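Uncharacterized protein (Methanothermobacter thermautotrophicus, PDB 1IHN) is of unknown function, a small archaeal protein of the DUF498/DUF598 family with a tertiary fold that was novel when determined. Local coordinates at residues V25-S30 and R104-I109; S64-S69 and C89-R94. All coordinates share one frame; numbering follows the deposited sequence.

Contact 1: V25-S30 and R104-I109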
loop_
_atom_site.group_PDB
_atom_site.type_symbol
_atom_site.label_atom_id
_atom_site.label_comp_id
_atom_site.label_asym_id
_atom_site.label_seq_id
_atom_site.Cartn_x
_atom_site.Cartn_y
_atom_site.Cartn_z
ATOM N N VAL A 25 -2.837 -1.183 -4.521
ATOM C CA VAL A 25 -3.079 -2.470 -5.157
ATOM C C VAL A 25 -4.467 -2.939 -4.705
ATOM O O VAL A 25 -4.714 -3.161 -3.518
ATOM C CB VAL A 25 -2.000 -3.508 -4.764
ATOM C CG1 VAL A 25 -2.295 -4.845 -5.424
ATOM C CG2 VAL A 25 -0.629 -3.017 -5.207
ATOM N N HIS A 26 -5.372 -3.063 -5.668
ATOM C CA HIS A 26 -6.743 -3.475 -5.409
ATOM C C HIS A 26 -6.886 -4.996 -5.279
ATOM O O HIS A 26 -6.029 -5.756 -5.729
ATOM C CB HIS A 26 -7.631 -2.928 -6.529
ATOM C CG HIS A 26 -7.600 -1.433 -6.630
ATOM N ND1 HIS A 26 -8.467 -0.620 -5.933
ATOM C CD2 HIS A 26 -6.745 -0.601 -7.274
ATOM C CE1 HIS A 26 -8.148 0.644 -6.138
ATOM N NE2 HIS A 26 -7.104 0.685 -6.947
ATOM N N VAL A 27 -7.975 -5.430 -4.655
ATOM C CA VAL A 27 -8.234 -6.848 -4.441
ATOM C C VAL A 27 -8.139 -7.691 -5.709
ATOM O O VAL A 27 -7.654 -8.819 -5.673
ATOM C CB VAL A 27 -9.628 -7.051 -3.804
ATOM C CG1 VAL A 27 -10.022 -8.522 -3.840
ATOM C CG2 VAL A 27 -9.609 -6.549 -2.366
ATOM N N ASP A 28 -8.590 -7.139 -6.830
ATOM C CA ASP A 28 -8.566 -7.859 -8.100
ATOM C C ASP A 28 -7.235 -7.810 -8.864
ATOM O O ASP A 28 -7.140 -8.330 -9.978
ATOM C CB ASP A 28 -9.682 -7.334 -9.006
ATOM C CG ASP A 28 -9.559 -5.846 -9.276
ATOM O OD1 ASP A 28 -8.519 -5.255 -8.912
ATOM O OD2 ASP A 28 -10.503 -5.271 -9.858
ATOM N N GLY A 29 -6.217 -7.180 -8.285
ATOM C CA GLY A 29 -4.931 -7.112 -8.962
ATOM C C GLY A 29 -4.680 -5.801 -9.684
ATOM O O GLY A 29 -3.584 -5.573 -10.197
ATOM N N SER A 30 -5.692 -4.939 -9.736
ATOM C CA SER A 30 -5.556 -3.644 -10.393
ATOM C C SER A 30 -4.648 -2.715 -9.592
ATOM O O SER A 30 -4.463 -2.886 -8.388
ATOM C CB SER A 30 -6.926 -2.979 -10.562
ATOM O OG SER A 30 -7.728 -3.678 -11.494
ATOM N N ARG A 104 -8.166 -12.307 -0.007
ATOM C CA ARG A 104 -8.559 -11.079 -0.703
ATOM C C ARG A 104 -7.719 -9.995 -0.040
ATOM O O ARG A 104 -8.093 -9.463 1.007
ATOM C CB ARG A 104 -10.043 -10.760 -0.485
ATOM C CG ARG A 104 -11.014 -11.640 -1.251
ATOM C CD ARG A 104 -12.463 -11.305 -0.901
ATOM N NE ARG A 104 -12.920 -10.024 -1.441
ATOM C CZ ARG A 104 -13.147 -9.787 -2.731
ATOM N NH1 ARG A 104 -12.956 -10.741 -3.631
ATOM N NH2 ARG A 104 -13.585 -8.598 -3.122
ATOM N N VAL A 105 -6.576 -9.687 -0.642
ATOM C CA VAL A 105 -5.675 -8.686 -0.086
ATOM C C VAL A 105 -5.570 -7.441 -0.956
ATOM O O VAL A 105 -5.632 -7.511 -2.179
ATOM C CB VAL A 105 -4.252 -9.263 0.099
ATOM C CG1 VAL A 105 -3.410 -8.319 0.954
ATOM C CG2 VAL A 105 -4.327 -10.638 0.725
ATOM N N ALA A 106 -5.408 -6.300 -0.298
ATOM C CA ALA A 106 -5.262 -5.021 -0.967
ATOM C C ALA A 106 -4.133 -4.299 -0.244
ATOM O O ALA A 106 -3.842 -4.596 0.916
ATOM C CB ALA A 106 -6.551 -4.225 -0.869
ATOM N N ALA A 107 -3.494 -3.354 -0.919
ATOM C CA ALA A 107 -2.400 -2.632 -0.294
ATOM C C ALA A 107 -2.200 -1.223 -0.818
ATOM O O ALA A 107 -2.642 -0.874 -1.911
ATOM C CB ALA A 107 -1.098 -3.427 -0.452
ATOM N N ILE A 108 -1.547 -0.413 0.005
ATOM C CA ILE A 108 -1.195 0.951 -0.344
ATOM C C ILE A 108 0.290 0.957 -0.020
ATOM O O ILE A 108 0.686 0.741 1.125
ATOM C CB ILE A 108 -1.924 2.000 0.526
ATOM C CG1 ILE A 108 -3.438 1.895 0.316
ATOM C CG2 ILE A 108 -1.421 3.390 0.168
ATOM C CD1 ILE A 108 -4.252 2.962 1.031
ATOM N N ILE A 109 1.104 1.179 -1.044
ATOM C CA ILE A 109 2.547 1.169 -0.904
ATOM C C ILE A 109 3.196 2.531 -1.086
ATOM O O ILE A 109 2.908 3.246 -2.044
ATOM C CB ILE A 109 3.182 0.212 -1.938
ATOM C CG1 ILE A 109 2.577 -1.192 -1.801
ATOM C CG2 ILE A 109 4.699 0.213 -1.783
ATOM C CD1 ILE A 109 2.934 -1.916 -0.518
HETATM O O HOH W 1 -4.821 -8.067 -4.571
HETATM O O HOH W 2 -6.570 -10.377 -3.412
#
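Val27 holds CG1 anti to its backbone N (chi1 168°), and Arg104, with CG anti to its carbonyl carbon and its chain bent at chi3 (72°), folds back to meet that methyl. The two side chains cross obliquely: CG1 of Val27 sits over the centre of one guanidinium face, 3.5 Å from Arg104 CZ. The rotation of this group is set from elsewhere, NE and NH2 donating to the carbonyls of Lys61 and Glu60. Val27 CG2 lies 4.1 Å from Ala106 CB. Val25 and Ala107 form an antiparallel hydrogen-bonded pair: Val25 N donates to Ala107 O at 2.6 Å, and Ala107 N returns a bond to Val25 O at 2.9 Å, both near 160° at the hydrogen. Past Val25 direct pairing stops, although the chains stay close: the C-H of Val27 CA points at Val105 O, 3.5 Å from CA. Water 1 bridges His26 O and Val105 O; water 2 accepts from Val105 N and donates to Val27 O. A type I turn spans His26 to Gly29, with Asp28 OD1 accepting from Ser30 N as an Asx turn. It forms the loop of the beta hairpin 23-25/31-33, whose first strand lies between 31-33 and 105-109 in the mixed sheet.

Contact 2: S64-S69 and C89-R94; sequences SIIIGS and CEAIKR
Ile66 and Arg94 cross at about a right angle, the tip of the isoleucine meeting the aliphatic root of the arginine. Ile66 CD1 lies 3.7 Å from Arg94 CG, and at the same distance from the Arg94 carbonyl carbon, so it touches backbone as well as side chain. Arg94 starts with CG anti to its backbone N (chi1 -178°), then bends at chi2 and chi3; its CB points at the strand but its charged end turns away, leaving methylenes at the interface. The second branch of Ile66 serves the preceding helical turn: CG2, anti to the backbone N, approaches Ala91 CB to 3.7 Å. Ala91 CB also faces Gly68, with 3.6 Å to Gly68 CA, and these two residues make the closest backbone approach, 5.2 Å between their CA atoms. The small residues here fit the axis separation of 7.4 Å. No hydrogen bond crosses; the side-chain contacts are between carbons. On the helix's far side Ile92 packs on Phe4 and Cys7, and Cys89 is disulfide-bonded to Cys7, tying the helix to strand 4-8. The contact sets the helix of the 84-86/88-100/105-109 beta-alpha-beta crossover nearly antiparallel, at 156°, on the middle strand, 64-68.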
loop_
_atom_site.group_PDB
_atom_site.type_symbol
_atom_site.label_atom_id
_atom_site.label_comp_id
_atom_site.label_asym_id
_atom_site.label_seq_id
_atom_site.Cartn_x
_atom_site.Cartn_y
_atom_site.Cartn_z
ATOM N N SER A 64 -7.818 -8.357 4.287
ATOM C CA SER A 64 -6.609 -7.783 4.848
ATOM C C SER A 64 -6.089 -6.618 4.028
ATOM O O SER A 64 -6.024 -6.679 2.795
ATOM C CB SER A 64 -5.519 -8.857 4.944
ATOM O OG SER A 64 -4.259 -8.295 5.277
ATOM N N ILE A 65 -5.713 -5.555 4.728
ATOM C CA ILE A 65 -5.165 -4.377 4.085
ATOM C C ILE A 65 -3.749 -4.188 4.589
ATOM O O ILE A 65 -3.519 -4.067 5.791
ATOM C CB ILE A 65 -5.977 -3.108 4.408
ATOM C CG1 ILE A 65 -7.354 -3.180 3.736
ATOM C CG2 ILE A 65 -5.212 -1.882 3.934
ATOM C CD1 ILE A 65 -8.226 -1.952 3.960
ATOM N N ILE A 66 -2.800 -4.176 3.664
ATOM C CA ILE A 66 -1.409 -3.994 4.017
ATOM C C ILE A 66 -0.961 -2.614 3.575
ATOM O O ILE A 66 -1.213 -2.197 2.446
ATOM C CB ILE A 66 -0.516 -5.047 3.332
ATOM C CG1 ILE A 66 -0.968 -6.453 3.743
ATOM C CG2 ILE A 66 0.943 -4.808 3.703
ATOM C CD1 ILE A 66 -0.166 -7.572 3.120
ATOM N N ILE A 67 -0.297 -1.905 4.476
ATOM C CA ILE A 67 0.200 -0.579 4.174
ATOM C C ILE A 67 1.718 -0.580 4.246
ATOM O O ILE A 67 2.300 -0.889 5.290
ATOM C CB ILE A 67 -0.351 0.462 5.167
ATOM C CG1 ILE A 67 -1.872 0.541 5.031
ATOM C CG2 ILE A 67 0.294 1.826 4.919
ATOM C CD1 ILE A 67 -2.527 1.496 5.998
ATOM N N GLY A 68 2.352 -0.266 3.122
ATOM C CA GLY A 68 3.798 -0.190 3.085
ATOM C C GLY A 68 4.170 1.225 3.483
ATOM O O GLY A 68 4.009 2.163 2.693
ATOM N N SER A 69 4.657 1.384 4.715
ATOM C CA SER A 69 5.031 2.695 5.236
ATOM C C SER A 69 6.300 3.285 4.591
ATOM O O SER A 69 6.816 4.319 5.043
ATOM C CB SER A 69 5.202 2.626 6.758
ATOM O OG SER A 69 6.198 1.672 7.094
ATOM N N CYS A 89 9.392 -2.872 2.001
ATOM C CA CYS A 89 9.978 -4.127 1.555
ATOM C C CYS A 89 9.529 -5.326 2.396
ATOM O O CYS A 89 9.625 -6.470 1.956
ATOM C CB CYS A 89 11.504 -4.011 1.493
ATOM S SG CYS A 89 12.081 -2.878 0.173
ATOM N N GLU A 90 9.028 -5.065 3.599
ATOM C CA GLU A 90 8.510 -6.135 4.455
ATOM C C GLU A 90 7.024 -6.294 4.135
ATOM O O GLU A 90 6.449 -7.373 4.265
ATOM C CB GLU A 90 8.672 -5.782 5.937
ATOM C CG GLU A 90 10.044 -6.099 6.512
ATOM C CD GLU A 90 10.221 -5.588 7.933
ATOM O OE1 GLU A 90 9.365 -5.887 8.798
ATOM O OE2 GLU A 90 11.228 -4.891 8.185
ATOM N N ALA A 91 6.408 -5.201 3.704
ATOM C CA ALA A 91 4.992 -5.204 3.369
ATOM C C ALA A 91 4.687 -6.039 2.133
ATOM O O ALA A 91 3.686 -6.757 2.101
ATOM C CB ALA A 91 4.498 -3.771 3.169
ATOM N N ILE A 92 5.547 -5.954 1.121
ATOM C CA ILE A 92 5.326 -6.706 -0.114
ATOM C C ILE A 92 5.480 -8.201 0.090
ATOM O O ILE A 92 4.833 -8.994 -0.591
ATOM C CB ILE A 92 6.286 -6.276 -1.250
ATOM C CG1 ILE A 92 7.735 -6.556 -0.854
ATOM C CG2 ILE A 92 6.093 -4.810 -1.569
ATOM C CD1 ILE A 92 8.679 -6.542 -2.032
ATOM N N LYS A 93 6.347 -8.588 1.021
ATOM C CA LYS A 93 6.548 -10.000 1.308
ATOM C C LYS A 93 5.271 -10.541 1.928
ATOM O O LYS A 93 4.799 -11.618 1.563
ATOM C CB LYS A 93 7.706 -10.203 2.292
ATOM C CG LYS A 93 9.088 -9.918 1.727
ATOM C CD LYS A 93 10.163 -10.287 2.741
ATOM C CE LYS A 93 11.558 -9.933 2.239
ATOM N NZ LYS A 93 12.613 -10.262 3.247
ATOM N N ARG A 94 4.728 -9.778 2.873
ATOM C CA ARG A 94 3.508 -10.150 3.575
ATOM C C ARG A 94 2.336 -10.219 2.602
ATOM O O ARG A 94 1.464 -11.083 2.726
ATOM C CB ARG A 94 3.210 -9.129 4.677
ATOM C CG ARG A 94 1.974 -9.438 5.511
ATOM C CD ARG A 94 2.159 -10.705 6.344
ATOM N NE ARG A 94 3.171 -10.529 7.382
ATOM C CZ ARG A 94 2.950 -9.943 8.555
ATOM N NH1 ARG A 94 1.745 -9.477 8.857
ATOM N NH2 ARG A 94 3.943 -9.812 9.424
#

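Overall arrangement
Contacts 1 and 2 share the five-stranded mixed sheet, their centres about 10 Å apart, and contact 2 is nested inside the chain loop that contact 1 closes. Strands 64-68 and 105-109 are parallel neighbours: Ile66 N lies 3.0 Å from Ala106 O and Gly68 N 2.8 Å from Ile108 O, both probable hydrogen bonds. Strand 105-109 is paired with 23-25 on one flank and 64-68 on the other. Strand 84-86, helix 88-100 and strand 105-109 form a beta-alpha-beta crossover that passes over 64-68, the strand between the two; contact 2 is where the helix packs on it. Tyr95 of this helix touches Val25 and Val105, extending the helix layer to contact 1. No active site is known.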